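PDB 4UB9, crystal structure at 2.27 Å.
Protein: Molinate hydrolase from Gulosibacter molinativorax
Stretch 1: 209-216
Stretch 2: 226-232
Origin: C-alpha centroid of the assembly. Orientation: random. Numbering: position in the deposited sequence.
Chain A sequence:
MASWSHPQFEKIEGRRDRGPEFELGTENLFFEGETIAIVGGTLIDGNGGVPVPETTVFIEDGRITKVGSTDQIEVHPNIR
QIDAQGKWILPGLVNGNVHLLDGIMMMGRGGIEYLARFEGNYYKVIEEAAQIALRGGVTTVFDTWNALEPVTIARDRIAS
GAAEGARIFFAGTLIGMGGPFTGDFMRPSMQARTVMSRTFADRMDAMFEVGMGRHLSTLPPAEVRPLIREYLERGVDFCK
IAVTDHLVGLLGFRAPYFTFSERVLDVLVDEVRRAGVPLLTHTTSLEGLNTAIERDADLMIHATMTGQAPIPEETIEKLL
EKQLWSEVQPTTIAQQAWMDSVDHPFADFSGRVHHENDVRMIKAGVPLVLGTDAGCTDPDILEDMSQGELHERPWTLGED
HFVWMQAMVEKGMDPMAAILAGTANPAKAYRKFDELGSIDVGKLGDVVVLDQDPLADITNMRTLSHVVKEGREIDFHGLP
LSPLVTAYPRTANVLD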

ATOM      1  N   GLU A 209     -25.498  -2.403   0.080  1.00 33.17           N
ATOM      2  CA  GLU A 209     -25.899  -1.220   0.875  1.00 34.46           C
ATOM      3  C   GLU A 209     -27.367  -0.874   0.716  1.00 34.47           C
ATOM      4  O   GLU A 209     -28.029  -0.470   1.668  1.00 33.17           O
ATOM      5  N   VAL A 210     -27.854  -1.040  -0.513  1.00 39.67           N
ATOM      6  CA  VAL A 210     -29.207  -0.614  -0.927  1.00 40.04           C
ATOM      7  C   VAL A 210     -29.594   0.720  -0.300  1.00 39.46           C
ATOM      8  O   VAL A 210     -30.629   0.853   0.332  1.00 35.69           O
ATOM      9  N   GLY A 211     -28.746   1.716  -0.533  1.00 38.89           N
ATOM     10  CA  GLY A 211     -28.992   3.078  -0.067  1.00 36.54           C
ATOM     11  C   GLY A 211     -28.807   3.285   1.425  1.00 36.07           C
ATOM     12  O   GLY A 211     -29.045   4.377   1.918  1.00 35.98           O
ATOM     13  N   MET A 212     -28.416   2.257   2.154  1.00 28.55           N
ATOM     14  CA  MET A 212     -28.372   2.359   3.642  1.00 29.96           C
ATOM     15  C   MET A 212     -26.946   2.303   4.177  1.00 27.37           C
ATOM     16  O   MET A 212     -26.688   1.851   5.294  1.00 29.38           O
ATOM     17  N   GLY A 213     -26.047   2.823   3.369  1.00 25.33           N
ATOM     18  CA  GLY A 213     -24.625   2.864   3.677  1.00 26.83           C
ATOM     19  C   GLY A 213     -24.137   4.043   4.520  1.00 27.34           C
ATOM     20  O   GLY A 213     -24.920   4.660   5.251  1.00 26.95           O
ATOM     21  N   ARG A 214     -22.832   4.315   4.435  1.00 27.11           N
ATOM     22  CA  ARG A 214     -22.179   5.285   5.329  1.00 29.84           C
ATOM     23  C   ARG A 214     -22.803   6.681   5.220  1.00 31.40           C
ATOM     24  O   ARG A 214     -22.762   7.463   6.162  1.00 30.87           O
ATOM     25  N   HIS A 215     -23.408   6.980   4.080  1.00 32.11           N
ATOM     26  CA  HIS A 215     -23.969   8.323   3.849  1.00 34.39           C
ATOM     27  C   HIS A 215     -25.094   8.688   4.824  1.00 30.44           C
ATOM     28  O   HIS A 215     -25.343   9.861   5.089  1.00 36.29           O
ATOM     29  N   LEU A 216     -25.736   7.695   5.383  1.00 27.67           N
ATOM     30  CA  LEU A 216     -26.737   7.944   6.387  1.00 30.91           C
ATOM     31  C   LEU A 216     -26.210   8.769   7.571  1.00 32.73           C
ATOM     32  O   LEU A 216     -26.959   9.495   8.208  1.00 35.46           O
ATOM     33  N   PRO A 226     -37.619   8.751   6.556  1.00 34.23           N
ATOM     34  CA  PRO A 226     -38.254   8.049   5.446  1.00 34.81           C
ATOM     35  C   PRO A 226     -37.399   6.959   4.822  1.00 33.30           C
ATOM     36  O   PRO A 226     -37.923   5.996   4.252  1.00 32.57           O
ATOM     37  N   LEU A 227     -36.083   7.132   4.876  1.00 36.77           N
ATOM     38  CA  LEU A 227     -35.160   6.148   4.251  1.00 32.61           C
ATOM     39  C   LEU A 227     -35.214   4.806   4.974  1.00 33.76           C
ATOM     40  O   LEU A 227     -35.383   3.760   4.344  1.00 32.63           O
ATOM     41  N   ILE A 228     -35.138   4.855   6.296  1.00 31.36           N
ATOM     42  CA  ILE A 228     -35.258   3.632   7.092  1.00 33.14           C
ATOM     43  C   ILE A 228     -36.645   3.016   6.993  1.00 38.16           C
ATOM     44  O   ILE A 228     -36.796   1.806   6.869  1.00 38.22           O
ATOM     45  N   ARG A 229     -37.674   3.844   6.983  1.00 38.66           N
ATOM     46  CA  ARG A 229     -39.018   3.330   6.823  1.00 37.57           C
ATOM     47  C   ARG A 229     -39.215   2.612   5.503  1.00 35.94           C
ATOM     48  O   ARG A 229     -39.758   1.518   5.440  1.00 43.08           O
ATOM     49  N   GLU A 230     -38.768   3.244   4.448  1.00 33.29           N
ATOM     50  CA  GLU A 230     -38.841   2.646   3.120  1.00 38.07           C
ATOM     51  C   GLU A 230     -38.065   1.310   3.017  1.00 36.22           C
ATOM     52  O   GLU A 230     -38.528   0.337   2.383  1.00 40.33           O
ATOM     53  N   TYR A 231     -36.877   1.312   3.621  1.00 31.86           N
ATOM     54  CA  TYR A 231     -36.042   0.118   3.667  1.00 32.02           C
ATOM     55  C   TYR A 231     -36.808  -1.028   4.321  1.00 33.22           C
ATOM     56  O   TYR A 231     -36.924  -2.086   3.768  1.00 34.84           O
ATOM     57  N   LEU A 232     -37.381  -0.758   5.488  1.00 35.30           N
ATOM     58  CA  LEU A 232     -38.130  -1.753   6.216  1.00 35.87           C
ATOM     59  C   LEU A 232     -39.310  -2.259   5.395  1.00 41.70           C
ATOM     60  O   LEU A 232     -39.661  -3.423   5.468  1.00 43.73           O
TER

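The helix of stretch 2 meets the turn and the 3-10 segment of stretch 1 mainly through apolar packing, some of it against helix backbone; no hydrogen bond crosses between them. Pro226 stays out of reach, so the contact opens at Leu227, whose CA-to-CB bond points toward stretch 1 in an m,t rotamer. Leu227 CD1 lies 3.8 Å from Leu216 CD2, also m,t, and 4.5 Å from His215 CE1. His215 (chi1 p) spends its polarity within its own stretch: His215 NE2 donates to Gly211 O at 2.8 Å, tying the ring back to the turn.

Ile228 (t,p) points sideways, yet Met212 reaches it. With all three chi angles m, Met212 brings CE to 3.7 Å from Ile228 CA and 4.0 Å from Ile228 CD1, while Met212 SD sits 4.4 Å from Leu227 CB. Arg229, pointing away, and Glu230, pointing sideways, make no contact.

One turn on from Leu227, Tyr231 (chi1 t) again points toward stretch 1. Val210 CG2 (chi1 m) approaches the ring edge, 3.6 Å from Tyr231 CE1, and Met212 CG comes obliquely to 3.7 Å from Tyr231 CD1. The hydroxyl is hydrogen-bonded elsewhere in the structure. Leu232 stays out of reach. The rule is economical: helix positions i, i+1 and i+4 all contact one buried methionine, at the residue where a type I' turn ends.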

ATOM      1  CB  GLU A 209     -25.078  -0.009   0.489  1.00 35.10           C
ATOM      2  CG  GLU A 209     -23.612  -0.056   0.911  1.00 37.54           C
ATOM      3  CD  GLU A 209     -22.836   1.164   0.434  1.00 36.78           C
ATOM      4  OE1 GLU A 209     -23.446   2.073  -0.141  1.00 38.41           O
ATOM      5  OE2 GLU A 209     -21.606   1.225   0.617  1.00 39.21           O
ATOM      6  CB  VAL A 210     -30.295  -1.673  -0.669  1.00 46.32           C
ATOM      7  CG1 VAL A 210     -30.072  -2.848  -1.599  1.00 50.52           C
ATOM      8  CG2 VAL A 210     -30.252  -2.176   0.747  1.00 51.43           C
ATOM      9  CB  MET A 212     -29.237   1.284   4.285  1.00 31.61           C
ATOM     10  CG  MET A 212     -30.675   1.251   3.749  1.00 32.50           C
ATOM     11  SD  MET A 212     -31.593   2.810   3.980  1.00 35.95           S
ATOM     12  CE  MET A 212     -31.918   2.748   5.729  1.00 35.41           C
ATOM     13  CB  ARG A 214     -20.659   5.337   5.095  1.00 29.30           C
ATOM     14  CG  ARG A 214     -19.878   4.056   5.460  1.00 28.86           C
ATOM     15  CD  ARG A 214     -19.942   3.694   6.941  1.00 29.27           C
ATOM     16  NE  ARG A 214     -19.504   4.852   7.713  1.00 30.28           N
ATOM     17  CZ  ARG A 214     -20.285   5.660   8.421  1.00 29.11           C
ATOM     18  NH1 ARG A 214     -21.558   5.398   8.632  1.00 26.28           N
ATOM     19  NH2 ARG A 214     -19.725   6.711   9.015  1.00 33.90           N
ATOM     20  CB  HIS A 215     -24.423   8.524   2.406  1.00 31.21           C
ATOM     21  CG  HIS A 215     -25.748   7.914   2.106  1.00 37.67           C
ATOM     22  ND1 HIS A 215     -26.919   8.642   2.110  1.00 37.26           N
ATOM     23  CD2 HIS A 215     -26.095   6.645   1.794  1.00 36.03           C
ATOM     24  CE1 HIS A 215     -27.931   7.848   1.828  1.00 37.73           C
ATOM     25  NE2 HIS A 215     -27.458   6.632   1.638  1.00 39.73           N
ATOM     26  CB  LEU A 216     -27.321   6.628   6.946  1.00 31.10           C
ATOM     27  CG  LEU A 216     -28.159   5.828   5.979  1.00 32.89           C
ATOM     28  CD1 LEU A 216     -28.624   4.599   6.699  1.00 35.40           C
ATOM     29  CD2 LEU A 216     -29.366   6.593   5.443  1.00 34.23           C
ATOM     30  CB  PRO A 226     -38.511   9.175   4.405  1.00 35.17           C
ATOM     31  CG  PRO A 226     -37.661  10.327   4.837  1.00 35.74           C
ATOM     32  CD  PRO A 226     -37.540  10.203   6.331  1.00 35.35           C
ATOM     33  CB  LEU A 227     -33.746   6.660   4.217  1.00 32.47           C
ATOM     34  CG  LEU A 227     -33.548   7.890   3.310  1.00 30.30           C
ATOM     35  CD1 LEU A 227     -32.105   8.383   3.419  1.00 29.54           C
ATOM     36  CD2 LEU A 227     -33.870   7.601   1.858  1.00 31.95           C
ATOM     37  CB  ILE A 228     -34.882   3.794   8.564  1.00 33.95           C
ATOM     38  CG1 ILE A 228     -35.012   2.459   9.299  1.00 34.36           C
ATOM     39  CG2 ILE A 228     -35.753   4.828   9.275  1.00 34.71           C
ATOM     40  CD1 ILE A 228     -34.032   1.403   8.839  1.00 32.54           C
ATOM     41  CB  ARG A 229     -40.039   4.439   6.926  1.00 39.68           C
ATOM     42  CG  ARG A 229     -41.430   3.878   6.837  1.00 41.93           C
ATOM     43  CD  ARG A 229     -42.397   4.887   7.406  1.00 45.76           C
ATOM     44  NE  ARG A 229     -43.728   4.328   7.475  1.00 49.30           N
ATOM     45  CZ  ARG A 229     -44.799   4.985   7.898  1.00 55.63           C
ATOM     46  NH1 ARG A 229     -44.703   6.245   8.325  1.00 57.40           N
ATOM     47  NH2 ARG A 229     -45.979   4.367   7.908  1.00 50.85           N
ATOM     48  CB  GLU A 230     -38.301   3.654   2.108  1.00 37.50           C
ATOM     49  CG  GLU A 230     -37.965   3.075   0.742  1.00 41.84           C
ATOM     50  CD  GLU A 230     -37.299   4.086  -0.187  1.00 46.02           C
ATOM     51  OE1 GLU A 230     -36.378   4.847   0.229  1.00 46.96           O
ATOM     52  OE2 GLU A 230     -37.703   4.115  -1.365  1.00 51.46           O
ATOM     53  CB  TYR A 231     -34.743   0.375   4.436  1.00 31.76           C
ATOM     54  CG  TYR A 231     -33.934  -0.888   4.571  1.00 34.87           C
ATOM     55  CD1 TYR A 231     -33.209  -1.394   3.479  1.00 36.39           C
ATOM     56  CD2 TYR A 231     -33.943  -1.622   5.747  1.00 33.92           C
ATOM     57  CE1 TYR A 231     -32.481  -2.549   3.597  1.00 40.62           C
ATOM     58  CE2 TYR A 231     -33.215  -2.781   5.881  1.00 34.11           C
ATOM     59  CZ  TYR A 231     -32.502  -3.250   4.800  1.00 41.10           C
ATOM     60  OH  TYR A 231     -31.776  -4.419   4.890  1.00 43.11           O
ATOM     61  CB  LEU A 232     -38.597  -1.225   7.570  1.00 34.51           C
ATOM     62  CG  LEU A 232     -37.438  -0.950   8.536  1.00 34.68           C
ATOM     63  CD1 LEU A 232     -37.901  -0.164   9.743  1.00 35.97           C
ATOM     64  CD2 LEU A 232     -36.783  -2.227   9.018  1.00 37.96           C
TER